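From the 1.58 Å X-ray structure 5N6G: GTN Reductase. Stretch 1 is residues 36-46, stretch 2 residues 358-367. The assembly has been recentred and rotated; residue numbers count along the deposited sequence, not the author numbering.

Stretch 1 36-46: NLNATYYEQRA
Stretch 2 358-367: GGAEGYTDYP

A helix and an irregular loop, more than 300 residues apart in one chain, pack through a stacked tyrosine pair, flanked by an apolar patch and two direct hydrogen bonds, burying 466 Å² summed over both sides. Stretch 1 is helical from Asn36 to about Glu43, with phi/psi near -60/-40 and i to i+4 bonds such as Tyr41 N to Leu37 O (3.0 Å), and then passes into a type I turn from Glu43 to Ala46. Stretch 2 has no regular helix or strand; it folds back at Ala360, whose O accepts from Tyr363 N (2.9 Å) and Thr364 N (3.0 Å). Gly362 within this bend has phi 71°, a value that favours glycine, and its N donates to Asp365 OD1 (2.8 Å). In register, CA of Leu37 lies 7.3 Å from CA of Ala360, and CA of Tyr41 5.3 Å from CA of Thr364, so the two chains run in the same general sense here.

Tyr363 is central and loses the most area to the other stretch. Its chi1 is t (-173°) with chi2 56°; although its CA-to-CB bond points sideways, the ring reaches across the helix, and its end comes nearer, to Asn38. The Tyr41 ring, chi1 t (166°) and chi2 74°, meets it in an offset stack, with centroids 4.2 Å apart and planes at 18°. The closest atoms are Tyr41 CG and Tyr363 CE1, at 3.4 Å, and Tyr41 CB sits over the same Tyr363 ring, 3.9 Å from its centroid, in a CH-pi contact. At the edge of that ring, Leu37 CG approaches Tyr363 CE2 to 3.7 Å. The phenol end is not left unpaired: Asn38 ND2 donates to Tyr363 OH at 2.8 Å. Asn38 points away at CB, but its m chi1 (-59°) and chi2 of 149° bring the amide back to the hydroxyl. Tyrosine thus offers a flat face for stacking and a polar tip for the amide. Asn38, Tyr41, Arg45 and Tyr363 are buried, so pairing their polar ends matters.

Leu37 and Thr364 are partly exposed. Leu37, chi1 t and chi2 p, has a branched end whose methyls touch different atoms of the bend: CD2 lies 3.8 Å from Ala360 N, and CD1 lies 4.1 Å from Ala360 CB and 3.6 Å from Thr364 OG1. Thr364, chi1 p (49°), supplies a methyl that packs on the helix, with CG2 3.7 Å from Tyr41 N, 3.8 Å from Tyr41 CB and 3.9 Å from Thr40 CG2.

Toward the C-terminal end of stretch 1, further polar contacts follow. Gln44 extends (chi1 m, chi2 t), and its NE2 donates to Thr364 O at 2.9 Å, nearly straight at 168°. Its OE1 accepts from Arg45 NH1 (2.9 Å), which also donates to Tyr41 O (3.0 Å). Arg45, m, t, t with chi4 77°, thereby braces the glutamine and lies with NH2 3.5 Å from Tyr363 O. One water joins the two sides, accepting from Arg45 NH2 (3.1 Å) and lying within donating reach of Gln44 OE1 (2.8 Å) and Tyr366 O (3.0 Å).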

ATOM      1  N   ASN A  36       3.940  21.335   3.319  1.00 16.05           N
ATOM      2  CA  ASN A  36       5.359  21.527   3.007  1.00 16.34           C
ATOM      3  C   ASN A  36       6.254  20.579   3.800  1.00 16.45           C
ATOM      4  O   ASN A  36       7.297  20.131   3.295  1.00 17.39           O
ATOM      5  CB  ASN A  36       5.768  22.964   3.297  1.00 17.13           C
ATOM      6  CG  ASN A  36       5.198  23.930   2.309  1.00 24.30           C
ATOM      7  OD1 ASN A  36       4.690  23.533   1.268  1.00 23.78           O
ATOM      8  ND2 ASN A  36       5.305  25.208   2.613  1.00 24.89           N
ATOM      9  N   LEU A  37       5.880  20.276   5.045  1.00 19.53           N
ATOM     10  CA  LEU A  37       6.652  19.302   5.827  1.00 18.28           C
ATOM     11  C   LEU A  37       6.632  17.927   5.171  1.00 20.45           C
ATOM     12  O   LEU A  37       7.665  17.239   5.106  1.00 17.20           O
ATOM     13  CB  LEU A  37       6.111  19.225   7.259  1.00 20.44           C
ATOM     14  CG  LEU A  37       6.984  18.437   8.248  1.00 20.70           C
ATOM     15  CD1 LEU A  37       8.281  19.148   8.515  1.00 28.36           C
ATOM     16  CD2 LEU A  37       6.221  18.210   9.549  1.00 25.06           C
ATOM     17  N   ASN A  38       5.469  17.511   4.665  1.00 16.00           N
ATOM     18  CA  ASN A  38       5.367  16.259   3.928  1.00 15.10           C
ATOM     19  C   ASN A  38       6.313  16.258   2.735  1.00 15.85           C
ATOM     20  O   ASN A  38       6.929  15.227   2.411  1.00 16.71           O
ATOM     21  CB  ASN A  38       3.937  16.038   3.423  1.00 13.93           C
ATOM     22  CG  ASN A  38       2.872  15.994   4.516  1.00 19.51           C
ATOM     23  OD1 ASN A  38       1.720  16.389   4.277  1.00 18.34           O
ATOM     24  ND2 ASN A  38       3.214  15.501   5.685  1.00 19.16           N
ATOM     25  N   ALA A  39       6.443  17.412   2.066  1.00 16.76           N
ATOM     26  CA  ALA A  39       7.327  17.490   0.910  1.00 17.77           C
ATOM     27  C   ALA A  39       8.777  17.308   1.320  1.00 16.16           C
ATOM     28  O   ALA A  39       9.531  16.596   0.649  1.00 17.74           O
ATOM     29  CB  ALA A  39       7.142  18.812   0.171  1.00 16.26           C
ATOM     30  N   THR A  40       9.183  17.918   2.426  1.00 16.57           N
ATOM     31  CA  THR A  40      10.551  17.723   2.893  1.00 17.06           C
ATOM     32  C   THR A  40      10.817  16.248   3.161  1.00 17.45           C
ATOM     33  O   THR A  40      11.856  15.707   2.775  1.00 18.58           O
ATOM     34  CB  THR A  40      10.771  18.556   4.151  1.00 18.05           C
ATOM     35  OG1 THR A  40      10.583  19.926   3.798  1.00 20.51           O
ATOM     36  CG2 THR A  40      12.174  18.351   4.753  1.00 20.37           C
ATOM     37  N   TYR A  41       9.883  15.594   3.843  1.00 17.20           N
ATOM     38  CA  TYR A  41      10.035  14.192   4.217  1.00 15.36           C
ATOM     39  C   TYR A  41      10.288  13.312   3.005  1.00 16.77           C
ATOM     40  O   TYR A  41      11.203  12.475   3.013  1.00 15.41           O
ATOM     41  CB  TYR A  41       8.777  13.746   4.949  1.00 18.99           C
ATOM     42  CG  TYR A  41       8.542  12.266   5.151  1.00 18.24           C
ATOM     43  CD1 TYR A  41       9.272  11.539   6.075  1.00 18.95           C
ATOM     44  CD2 TYR A  41       7.517  11.615   4.475  1.00 16.73           C
ATOM     45  CE1 TYR A  41       9.004  10.190   6.288  1.00 14.41           C
ATOM     46  CE2 TYR A  41       7.241  10.278   4.692  1.00 15.84           C
ATOM     47  CZ  TYR A  41       7.994   9.583   5.612  1.00 14.87           C
ATOM     48  OH  TYR A  41       7.703   8.269   5.850  1.00 16.91           O
ATOM     49  N   TYR A  42       9.470  13.457   1.956  1.00 16.30           N
ATOM     50  CA  TYR A  42       9.663  12.605   0.787  1.00 14.32           C
ATOM     51  C   TYR A  42      10.924  12.992   0.016  1.00 19.15           C
ATOM     52  O   TYR A  42      11.641  12.115  -0.490  1.00 17.19           O
ATOM     53  CB  TYR A  42       8.440  12.643  -0.128  1.00 16.08           C
ATOM     54  CG  TYR A  42       7.302  11.800   0.381  1.00 16.26           C
ATOM     55  CD1 TYR A  42       7.388  10.415   0.377  1.00 17.19           C
ATOM     56  CD2 TYR A  42       6.140  12.378   0.879  1.00 16.51           C
ATOM     57  CE1 TYR A  42       6.331   9.623   0.847  1.00 18.65           C
ATOM     58  CE2 TYR A  42       5.093  11.599   1.336  1.00 14.83           C
ATOM     59  CZ  TYR A  42       5.198  10.221   1.332  1.00 16.94           C
ATOM     60  OH  TYR A  42       4.143   9.432   1.779  1.00 18.51           O
ATOM     61  N   GLU A  43      11.222  14.288  -0.070  1.00 18.00           N
ATOM     62  CA  GLU A  43      12.408  14.720  -0.801  1.00 16.74           C
ATOM     63  C   GLU A  43      13.680  14.192  -0.143  1.00 17.94           C
ATOM     64  O   GLU A  43      14.660  13.897  -0.842  1.00 20.15           O
ATOM     65  CB  GLU A  43      12.434  16.253  -0.902  1.00 20.09           C
ATOM     66  CG  GLU A  43      11.308  16.800  -1.814  1.00 23.58           C
ATOM     67  CD  GLU A  43      11.030  18.295  -1.628  1.00 32.71           C
ATOM     68  OE1 GLU A  43      11.693  18.950  -0.789  1.00 32.76           O
ATOM     69  OE2 GLU A  43      10.139  18.820  -2.336  1.00 33.42           O
ATOM     70  N   GLN A  44      13.680  14.057   1.191  1.00 16.52           N
ATOM     71  CA  GLN A  44      14.834  13.532   1.925  1.00 19.69           C
ATOM     72  C   GLN A  44      15.164  12.101   1.532  1.00 18.38           C
ATOM     73  O   GLN A  44      16.319  11.656   1.731  1.00 19.23           O
ATOM     74  CB  GLN A  44      14.545  13.572   3.425  1.00 18.52           C
ATOM     75  CG  GLN A  44      14.676  14.943   4.050  1.00 20.65           C
ATOM     76  CD  GLN A  44      14.401  14.927   5.544  1.00 17.84           C
ATOM     77  OE1 GLN A  44      13.925  13.934   6.091  1.00 20.07           O
ATOM     78  NE2 GLN A  44      14.706  16.025   6.203  1.00 21.05           N
ATOM     79  N   ARG A  45      14.165  11.373   1.021  1.00 17.37           N
ATOM     80  CA  ARG A  45      14.248   9.949   0.719  1.00 17.22           C
ATOM     81  C   ARG A  45      14.236   9.644  -0.782  1.00 19.93           C
ATOM     82  O   ARG A  45      14.126   8.479  -1.174  1.00 18.48           O
ATOM     83  CB  ARG A  45      13.112   9.235   1.440  1.00 16.81           C
ATOM     84  CG  ARG A  45      13.313   9.293   2.947  1.00 16.71           C
ATOM     85  CD  ARG A  45      12.027   9.125   3.783  1.00 17.04           C
ATOM     86  NE  ARG A  45      12.436   9.119   5.182  1.00 17.17           N
ATOM     87  CZ  ARG A  45      12.775  10.191   5.877  1.00 17.64           C
ATOM     88  NH1 ARG A  45      12.709  11.400   5.315  1.00 17.40           N
ATOM     89  NH2 ARG A  45      13.200  10.053   7.131  1.00 21.28           N
ATOM     90  N   ALA A  46      14.436  10.648  -1.622  1.00 19.17           N
ATOM     91  CA  ALA A  46      14.272  10.508  -3.058  1.00 19.85           C
ATOM     92  C   ALA A  46      15.405   9.753  -3.736  1.00 20.06           C
ATOM     93  O   ALA A  46      15.327   9.553  -4.957  1.00 24.15           O
ATOM     94  CB  ALA A  46      14.135  11.892  -3.699  1.00 23.88           C
ATOM     95  N   GLY A 358       1.799  14.022  15.066  1.00 23.28           N
ATOM     96  CA  GLY A 358       2.819  14.953  15.519  1.00 23.25           C
ATOM     97  C   GLY A 358       3.377  15.791  14.377  1.00 23.27           C
ATOM     98  O   GLY A 358       2.691  16.108  13.402  1.00 23.22           O
ATOM     99  N   GLY A 359       4.653  16.137  14.502  1.00 23.65           N
ATOM    100  CA  GLY A 359       5.290  17.070  13.592  1.00 20.61           C
ATOM    101  C   GLY A 359       6.643  16.567  13.128  1.00 17.54           C
ATOM    102  O   GLY A 359       6.822  15.391  12.801  1.00 19.60           O
ATOM    103  N   ALA A 360       7.591  17.499  13.031  1.00 21.10           N
ATOM    104  CA  ALA A 360       8.878  17.180  12.417  1.00 18.63           C
ATOM    105  C   ALA A 360       9.641  16.147  13.224  1.00 18.78           C
ATOM    106  O   ALA A 360      10.389  15.343  12.655  1.00 19.08           O
ATOM    107  CB  ALA A 360       9.719  18.444  12.286  1.00 21.13           C
ATOM    108  N   GLU A 361       9.464  16.148  14.540  1.00 21.58           N
ATOM    109  CA  GLU A 361      10.213  15.228  15.387  1.00 19.43           C
ATOM    110  C   GLU A 361       9.849  13.785  15.051  1.00 19.01           C
ATOM    111  O   GLU A 361       8.674  13.412  15.033  1.00 21.46           O
ATOM    112  CB  GLU A 361       9.935  15.526  16.856  1.00 27.10           C
ATOM    113  CG  GLU A 361      10.783  14.731  17.821  1.00 34.77           C
ATOM    114  CD  GLU A 361      10.726  15.280  19.234  1.00 56.55           C
ATOM    115  OE1 GLU A 361       9.755  16.002  19.549  1.00 49.17           O
ATOM    116  OE2 GLU A 361      11.657  15.000  20.023  1.00 56.28           O
ATOM    117  N   GLY A 362      10.865  12.974  14.769  1.00 19.99           N
ATOM    118  CA  GLY A 362      10.633  11.606  14.323  1.00 18.21           C
ATOM    119  C   GLY A 362      10.083  11.484  12.923  1.00 18.87           C
ATOM    120  O   GLY A 362       9.514  10.441  12.568  1.00 18.47           O
ATOM    121  N   TYR A 363      10.268  12.518  12.102  1.00 18.08           N
ATOM    122  CA  TYR A 363       9.716  12.555  10.753  1.00 17.16           C
ATOM    123  C   TYR A 363      10.770  13.082   9.788  1.00 16.80           C
ATOM    124  O   TYR A 363      11.270  12.336   8.937  1.00 18.05           O
ATOM    125  CB  TYR A 363       8.459  13.429  10.758  1.00 18.03           C
ATOM    126  CG  TYR A 363       7.650  13.472   9.490  1.00 15.61           C
ATOM    127  CD1 TYR A 363       7.147  12.325   8.898  1.00 15.84           C
ATOM    128  CD2 TYR A 363       7.341  14.686   8.904  1.00 15.67           C
ATOM    129  CE1 TYR A 363       6.394  12.390   7.750  1.00 18.41           C
ATOM    130  CE2 TYR A 363       6.579  14.766   7.768  1.00 15.12           C
ATOM    131  CZ  TYR A 363       6.114  13.616   7.176  1.00 17.10           C
ATOM    132  OH  TYR A 363       5.335  13.670   6.042  1.00 19.00           O
ATOM    133  N   THR A 364      11.128  14.349   9.924  1.00 17.34           N
ATOM    134  CA  THR A 364      12.122  14.964   9.049  1.00 18.41           C
ATOM    135  C   THR A 364      13.456  15.225   9.741  1.00 21.57           C
ATOM    136  O   THR A 364      14.372  15.791   9.117  1.00 20.13           O
ATOM    137  CB  THR A 364      11.583  16.277   8.492  1.00 17.84           C
ATOM    138  OG1 THR A 364      11.055  17.045   9.577  1.00 20.79           O
ATOM    139  CG2 THR A 364      10.485  16.051   7.470  1.00 18.17           C
ATOM    140  N   ASP A 365      13.606  14.845  11.010  1.00 21.38           N
ATOM    141  CA  ASP A 365      14.820  15.175  11.743  1.00 20.03           C
ATOM    142  C   ASP A 365      15.713  13.974  11.991  1.00 20.30           C
ATOM    143  O   ASP A 365      16.639  14.067  12.799  1.00 23.79           O
ATOM    144  CB  ASP A 365      14.479  15.853  13.074  1.00 21.74           C
ATOM    145  CG  ASP A 365      13.790  14.915  14.049  1.00 21.86           C
ATOM    146  OD1 ASP A 365      13.299  13.850  13.621  1.00 26.61           O
ATOM    147  OD2 ASP A 365      13.763  15.251  15.248  1.00 27.02           O
ATOM    148  N   TYR A 366      15.465  12.841  11.336  1.00 19.63           N
ATOM    149  CA  TYR A 366      16.466  11.788  11.373  1.00 21.02           C
ATOM    150  C   TYR A 366      17.646  12.189  10.494  1.00 25.58           C
ATOM    151  O   TYR A 366      17.443  12.594   9.344  1.00 24.12           O
ATOM    152  CB  TYR A 366      15.906  10.486  10.870  1.00 19.73           C
ATOM    153  CG  TYR A 366      14.930   9.760  11.741  1.00 18.86           C
ATOM    154  CD1 TYR A 366      15.369   8.869  12.709  1.00 21.48           C
ATOM    155  CD2 TYR A 366      13.551   9.877  11.530  1.00 19.69           C
ATOM    156  CE1 TYR A 366      14.473   8.143  13.481  1.00 21.73           C
ATOM    157  CE2 TYR A 366      12.648   9.141  12.292  1.00 18.38           C
ATOM    158  CZ  TYR A 366      13.116   8.276  13.273  1.00 23.33           C
ATOM    159  OH  TYR A 366      12.235   7.519  14.048  1.00 23.45           O
ATOM    160  N   PRO A 367      18.874  12.053  10.967  1.00 22.35           N
ATOM    161  CA  PRO A 367      20.018  12.579  10.224  1.00 27.62           C
ATOM    162  C   PRO A 367      20.470  11.675   9.092  1.00 27.80           C
ATOM    163  O   PRO A 367      20.383  10.443   9.157  1.00 27.93           O
ATOM    164  CB  PRO A 367      21.107  12.684  11.296  1.00 29.67           C
ATOM    165  CG  PRO A 367      20.775  11.608  12.248  1.00 33.27           C
ATOM    166  CD  PRO A 367      19.267  11.566  12.298  1.00 26.90           C
TER
HETATM  167  O   HOH W   1      14.618  12.473   8.354  1.00 21.02           O